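Local coordinates for putative periplasmic or exported protein (Salmonella enterica subsp. enterica serovar Typhimurium, PDB 4GQZ) that binds copper in the periplasm and probably contributes to the copper resistance of the bacterium, at residues D62-S67 / S151-T156; F95-T100 / K110-Y115. All coordinates share one frame; numbering follows the deposited sequence.

After two helices and the first strands of an antiparallel sheet, the chain reaches 62-67, which lies on the central strand of a three-stranded mixed sheet; after 83 intervening residues 151-156 returns beside it, so interaction 1 closes a long loop of strands and turns. Interaction 2 lies wholly within that loop: strand 95-100 runs out and the chain returns as 110-115 after just nine residues. The two contacts are thus nested and do not cross. Interaction 1 ties the end of the fold back to its middle within the mixed sheet, while interaction 2 belongs to the larger antiparallel sheet. Their centres are about 15 Å apart, and Y65 OH, hydrogen-bonded to D28 OD2, packs 4.3 Å from Y115 CE2.

Interaction 1: residues D62-S67 / S151-T156; sequences DKFYLS and SQTCLT
S67 meets the 151-156 segment with both of its backbone polar atoms. Its N donates almost straight to T153 O (2.8 Å, N-H...O angle 174°), and its O accepts from L155 N at 3.1 Å and also receives a CA-H contact from C154. These bonds straddle C154, the parallel partner of S67. The packing around them is close: T153 CB sits 3.5 Å from Y65 O, and L66 CD1 lies 3.7 Å from T153 O and touches L155 CB. The buried F64 ring, its CG anti to the backbone N (chi1 -176°), belongs to this tight part and presents an edge, with CZ 3.3 Å from Q152 O and 3.6 Å from S151 O, both near the ring plane. The buried hydroxyl of T153 is satisfied by I42 O and H81 N. The looser, partly exposed side is at S151, whose CB lies 4.0 Å from F64 CZ, and at the side chain of Q152, which points away. L66 and L155 both reach I145 of strand 139-146. On the face shared by S67 and C154, S67 OG bonds to D28. The result is a short parallel pairing at the edge of a mixed sheet, its outer strand tied by the C154-C78 disulfide to the region around C78.

Interaction 2: residues F95-T100 / K110-Y115; sequences FTVKVT and KEMQSY
S114 OG is gripped by M90 O and K93 N and, across the contact, lies 3.5 Å from CE2 of F95, in the plane of the ring at its edge. S114 CB meets the same carbon, which sets the phenyl rim against the loop that follows strand 111-113. The backbones pair through four hydrogen bonds: F95 exchanges two with M112, and V97 two with K110, the shortest being F95 N to M112 O (2.7 Å). Between these hydrogen-bonded pairs lies the non-hydrogen-bonded pair T96 and E111, whose side chains run side by side on the other face. E111 is bent at chi2 (-56°), which turns its carboxylate back to the threonine; T96 OG1 donates to the syn lone pair of E111 OE1 over 2.5 Å. F95, V97 and M112 form the apolar part of their face, with K110 exposed at its end. Here the selenomethionine M112 crosses V97 obliquely, and M112 SE lies 3.8 Å from both CB and CG2 of V97. M112 also packs on I120 and V122, and F95 on I120, so this face turns toward strand 120-125 of the mixed sheet. An antiparallel pairing whose return arm turns a corner at K110, with one largely apolar face against a second sheet, is consistent with a beta-sandwich of the E-set kind.

Interaction 1: residues D62-S67 / S151-T156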
loop_
_atom_site.group_PDB
_atom_site.type_symbol
_atom_site.label_atom_id
_atom_site.label_comp_id
_atom_site.label_asym_id
_atom_site.label_seq_id
_atom_site.Cartn_x
_atom_site.Cartn_y
_atom_site.Cartn_z
ATOM N N ASP B 62 0.335 -4.001 0.911
ATOM C CA ASP B 62 0.531 -5.457 0.953
ATOM C C ASP B 62 1.891 -5.860 1.524
ATOM O O ASP B 62 2.087 -7.008 1.944
ATOM C CB ASP B 62 0.448 -6.041 -0.461
ATOM C CG ASP B 62 -0.964 -6.110 -1.000
ATOM O OD1 ASP B 62 -1.932 -6.017 -0.207
ATOM O OD2 ASP B 62 -1.096 -6.289 -2.236
ATOM N N LYS B 63 2.835 -4.929 1.511
ATOM C CA LYS B 63 4.200 -5.231 1.926
ATOM C C LYS B 63 4.534 -4.678 3.305
ATOM O O LYS B 63 4.115 -3.572 3.670
ATOM C CB LYS B 63 5.187 -4.654 0.916
ATOM C CG LYS B 63 5.049 -5.232 -0.480
ATOM C CD LYS B 63 5.488 -6.682 -0.485
ATOM C CE LYS B 63 5.480 -7.259 -1.903
ATOM N NZ LYS B 63 4.177 -6.989 -2.580
ATOM N N PHE B 64 5.315 -5.450 4.054
ATOM C CA PHE B 64 5.834 -5.035 5.352
ATOM C C PHE B 64 7.140 -4.254 5.139
ATOM O O PHE B 64 8.006 -4.653 4.341
ATOM C CB PHE B 64 6.086 -6.307 6.162
ATOM C CG PHE B 64 6.544 -6.078 7.577
ATOM C CD1 PHE B 64 7.859 -5.747 7.856
ATOM C CD2 PHE B 64 5.667 -6.269 8.631
ATOM C CE1 PHE B 64 8.284 -5.577 9.158
ATOM C CE2 PHE B 64 6.088 -6.114 9.932
ATOM C CZ PHE B 64 7.388 -5.761 10.197
ATOM N N TYR B 65 7.290 -3.138 5.843
ATOM C CA TYR B 65 8.525 -2.366 5.780
ATOM C C TYR B 65 9.418 -2.659 6.966
ATOM O O TYR B 65 9.062 -2.382 8.116
ATOM C CB TYR B 65 8.220 -0.880 5.776
ATOM C CG TYR B 65 9.397 0.028 5.445
ATOM C CD1 TYR B 65 9.907 0.086 4.160
ATOM C CD2 TYR B 65 9.943 0.881 6.405
ATOM C CE1 TYR B 65 10.951 0.945 3.832
ATOM C CE2 TYR B 65 10.994 1.752 6.085
ATOM C CZ TYR B 65 11.484 1.768 4.791
ATOM O OH TYR B 65 12.518 2.603 4.438
ATOM N N LEU B 66 10.589 -3.205 6.676
ATOM C CA LEU B 66 11.612 -3.376 7.685
ATOM C C LEU B 66 12.766 -2.403 7.428
ATOM O O LEU B 66 13.353 -2.388 6.338
ATOM C CB LEU B 66 12.107 -4.814 7.639
ATOM C CG LEU B 66 13.237 -5.152 8.606
ATOM C CD1 LEU B 66 12.787 -4.980 10.061
ATOM C CD2 LEU B 66 13.733 -6.569 8.316
ATOM N N SER B 67 13.112 -1.592 8.426
ATOM C CA SER B 67 14.259 -0.685 8.272
ATOM C C SER B 67 15.352 -1.091 9.256
ATOM O O SER B 67 15.100 -1.230 10.450
ATOM C CB SER B 67 13.826 0.786 8.449
ATOM O OG SER B 67 14.839 1.698 8.019
ATOM N N SER B 151 5.295 -7.933 14.501
ATOM C CA SER B 151 6.742 -7.854 14.305
ATOM C C SER B 151 7.240 -6.411 14.244
ATOM O O SER B 151 6.551 -5.531 13.721
ATOM C CB SER B 151 7.154 -8.588 13.030
ATOM O OG SER B 151 6.769 -9.952 13.062
ATOM N N GLN B 152 8.450 -6.185 14.753
ATOM C CA GLN B 152 9.053 -4.848 14.775
ATOM C C GLN B 152 9.433 -4.393 13.376
ATOM O O GLN B 152 9.705 -5.216 12.506
ATOM C CB GLN B 152 10.299 -4.834 15.665
ATOM C CG GLN B 152 11.471 -5.586 15.062
ATOM C CD GLN B 152 12.525 -5.974 16.085
ATOM O OE1 GLN B 152 12.725 -7.156 16.355
ATOM N NE2 GLN B 152 13.210 -4.983 16.645
ATOM N N THR B 153 9.453 -3.078 13.164
ATOM C CA THR B 153 9.825 -2.526 11.871
ATOM C C THR B 153 11.253 -1.995 11.913
ATOM O O THR B 153 11.790 -1.514 10.903
ATOM C CB THR B 153 8.848 -1.417 11.455
ATOM O OG1 THR B 153 8.868 -0.345 12.423
ATOM C CG2 THR B 153 7.450 -1.996 11.364
ATOM N N CYS B 154 11.875 -2.095 13.083
ATOM C CA CYS B 154 13.217 -1.579 13.253
ATOM C C CYS B 154 14.141 -2.685 13.748
ATOM O O CYS B 154 13.847 -3.351 14.742
ATOM C CB CYS B 154 13.201 -0.416 14.246
ATOM S SG CYS B 154 14.720 0.520 14.266
ATOM N N LEU B 155 15.253 -2.880 13.046
ATOM C CA LEU B 155 16.239 -3.901 13.418
ATOM C C LEU B 155 17.603 -3.226 13.568
ATOM O O LEU B 155 18.192 -2.777 12.574
ATOM C CB LEU B 155 16.292 -4.994 12.344
ATOM C CG LEU B 155 17.381 -6.053 12.519
ATOM C CD1 LEU B 155 17.268 -6.730 13.878
ATOM C CD2 LEU B 155 17.320 -7.080 11.407
ATOM N N THR B 156 18.107 -3.130 14.800
ATOM C CA THR B 156 19.403 -2.490 15.030
ATOM C C THR B 156 20.446 -3.479 15.546
ATOM O O THR B 156 21.618 -3.132 15.683
ATOM C CB THR B 156 19.295 -1.310 16.021
ATOM O OG1 THR B 156 18.610 -1.746 17.199
ATOM C CG2 THR B 156 18.507 -0.143 15.407
#

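Interaction 2: residues F95-T100 / K110-Y115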
loop_
_atom_site.group_PDB
_atom_site.type_symbol
_atom_site.label_atom_id
_atom_site.label_comp_id
_atom_site.label_asym_id
_atom_site.label_seq_id
_atom_site.Cartn_x
_atom_site.Cartn_y
_atom_site.Cartn_z
ATOM N N PHE B 95 26.223 -1.608 1.205
ATOM C CA PHE B 95 26.082 -2.905 1.858
ATOM C C PHE B 95 25.618 -3.962 0.861
ATOM O O PHE B 95 25.018 -3.633 -0.161
ATOM C CB PHE B 95 25.069 -2.816 3.006
ATOM C CG PHE B 95 25.517 -1.950 4.150
ATOM C CD1 PHE B 95 26.298 -2.474 5.169
ATOM C CD2 PHE B 95 25.155 -0.608 4.206
ATOM C CE1 PHE B 95 26.715 -1.666 6.227
ATOM C CE2 PHE B 95 25.555 0.200 5.254
ATOM C CZ PHE B 95 26.342 -0.324 6.268
ATOM N N THR B 96 25.910 -5.225 1.147
ATOM C CA THR B 96 25.257 -6.320 0.443
ATOM C C THR B 96 24.162 -6.891 1.346
ATOM O O THR B 96 24.411 -7.225 2.507
ATOM C CB THR B 96 26.254 -7.416 0.041
ATOM O OG1 THR B 96 27.215 -6.865 -0.869
ATOM C CG2 THR B 96 25.536 -8.553 -0.655
ATOM N N VAL B 97 22.948 -6.991 0.816
ATOM C CA VAL B 97 21.788 -7.334 1.633
ATOM C C VAL B 97 21.115 -8.594 1.096
ATOM O O VAL B 97 20.784 -8.662 -0.093
ATOM C CB VAL B 97 20.769 -6.170 1.640
ATOM C CG1 VAL B 97 19.496 -6.548 2.420
ATOM C CG2 VAL B 97 21.411 -4.887 2.219
ATOM N N LYS B 98 20.923 -9.592 1.956
ATOM C CA LYS B 98 20.207 -10.797 1.545
ATOM C C LYS B 98 19.098 -11.143 2.518
ATOM O O LYS B 98 19.333 -11.241 3.721
ATOM C CB LYS B 98 21.147 -12.002 1.414
ATOM C CG LYS B 98 20.425 -13.250 0.899
ATOM C CD LYS B 98 21.385 -14.390 0.533
ATOM C CE LYS B 98 22.101 -14.937 1.748
ATOM N NZ LYS B 98 23.115 -15.950 1.342
ATOM N N VAL B 99 17.888 -11.327 2.003
ATOM C CA VAL B 99 16.800 -11.800 2.842
ATOM C C VAL B 99 16.294 -13.124 2.301
ATOM O O VAL B 99 15.960 -13.226 1.116
ATOM C CB VAL B 99 15.642 -10.803 2.897
ATOM C CG1 VAL B 99 14.435 -11.434 3.602
ATOM C CG2 VAL B 99 16.079 -9.545 3.618
ATOM N N THR B 100 16.249 -14.131 3.170
ATOM C CA THR B 100 15.834 -15.473 2.784
ATOM C C THR B 100 14.702 -15.933 3.698
ATOM O O THR B 100 14.760 -15.712 4.902
ATOM C CB THR B 100 17.028 -16.477 2.866
ATOM O OG1 THR B 100 17.571 -16.490 4.194
ATOM C CG2 THR B 100 18.131 -16.075 1.916
ATOM N N LYS B 110 20.838 -8.044 -3.017
ATOM C CA LYS B 110 21.452 -6.977 -3.805
ATOM C C LYS B 110 22.324 -6.019 -3.006
ATOM O O LYS B 110 22.280 -5.991 -1.775
ATOM C CB LYS B 110 20.399 -6.179 -4.576
ATOM C CG LYS B 110 19.358 -5.474 -3.731
ATOM C CD LYS B 110 18.382 -4.761 -4.663
ATOM C CE LYS B 110 17.382 -3.905 -3.905
ATOM N NZ LYS B 110 16.353 -4.703 -3.178
ATOM N N GLU B 111 23.115 -5.239 -3.739
ATOM C CA GLU B 111 23.886 -4.146 -3.163
ATOM C C GLU B 111 22.946 -2.990 -2.851
ATOM O O GLU B 111 22.235 -2.509 -3.734
ATOM C CB GLU B 111 24.957 -3.670 -4.153
ATOM C CG GLU B 111 25.662 -4.786 -4.921
ATOM C CD GLU B 111 26.299 -5.818 -4.010
ATOM O OE1 GLU B 111 26.689 -5.454 -2.874
ATOM O OE2 GLU B 111 26.400 -7.003 -4.425
HETATM N N MSE B 112 22.930 -2.549 -1.596
HETATM C CA MSE B 112 22.110 -1.411 -1.205
HETATM C C MSE B 112 22.955 -0.391 -0.445
HETATM O O MSE B 112 23.871 -0.755 0.293
HETATM C CB MSE B 112 20.929 -1.871 -0.345
HETATM C CG MSE B 112 20.115 -2.994 -0.977
HETATM SE SE MSE B 112 18.546 -3.445 0.103
HETATM C CE MSE B 112 17.456 -1.882 -0.328
ATOM N N GLN B 113 22.644 0.882 -0.638
ATOM C CA GLN B 113 23.341 1.974 0.027
ATOM C C GLN B 113 22.527 2.444 1.224
ATOM O O GLN B 113 21.346 2.752 1.076
ATOM C CB GLN B 113 23.471 3.129 -0.958
ATOM C CG GLN B 113 24.405 4.233 -0.526
ATOM C CD GLN B 113 25.833 3.961 -0.934
ATOM O OE1 GLN B 113 26.194 2.827 -1.265
ATOM N NE2 GLN B 113 26.655 4.999 -0.924
ATOM N N SER B 114 23.132 2.493 2.411
ATOM C CA SER B 114 22.432 3.046 3.579
ATOM C C SER B 114 22.136 4.517 3.343
ATOM O O SER B 114 22.841 5.180 2.582
ATOM C CB SER B 114 23.251 2.874 4.861
ATOM O OG SER B 114 24.505 3.534 4.754
ATOM N N TYR B 115 21.091 5.032 3.982
ATOM C CA TYR B 115 20.691 6.427 3.769
ATOM C C TYR B 115 21.454 7.350 4.712
ATOM O O TYR B 115 22.305 6.894 5.491
ATOM C CB TYR B 115 19.183 6.606 3.980
ATOM C CG TYR B 115 18.358 5.466 3.421
ATOM C CD1 TYR B 115 18.687 4.879 2.207
ATOM C CD2 TYR B 115 17.271 4.961 4.125
ATOM C CE1 TYR B 115 17.954 3.820 1.700
ATOM C CE2 TYR B 115 16.526 3.899 3.625
ATOM C CZ TYR B 115 16.875 3.337 2.409
ATOM O OH TYR B 115 16.146 2.280 1.887
#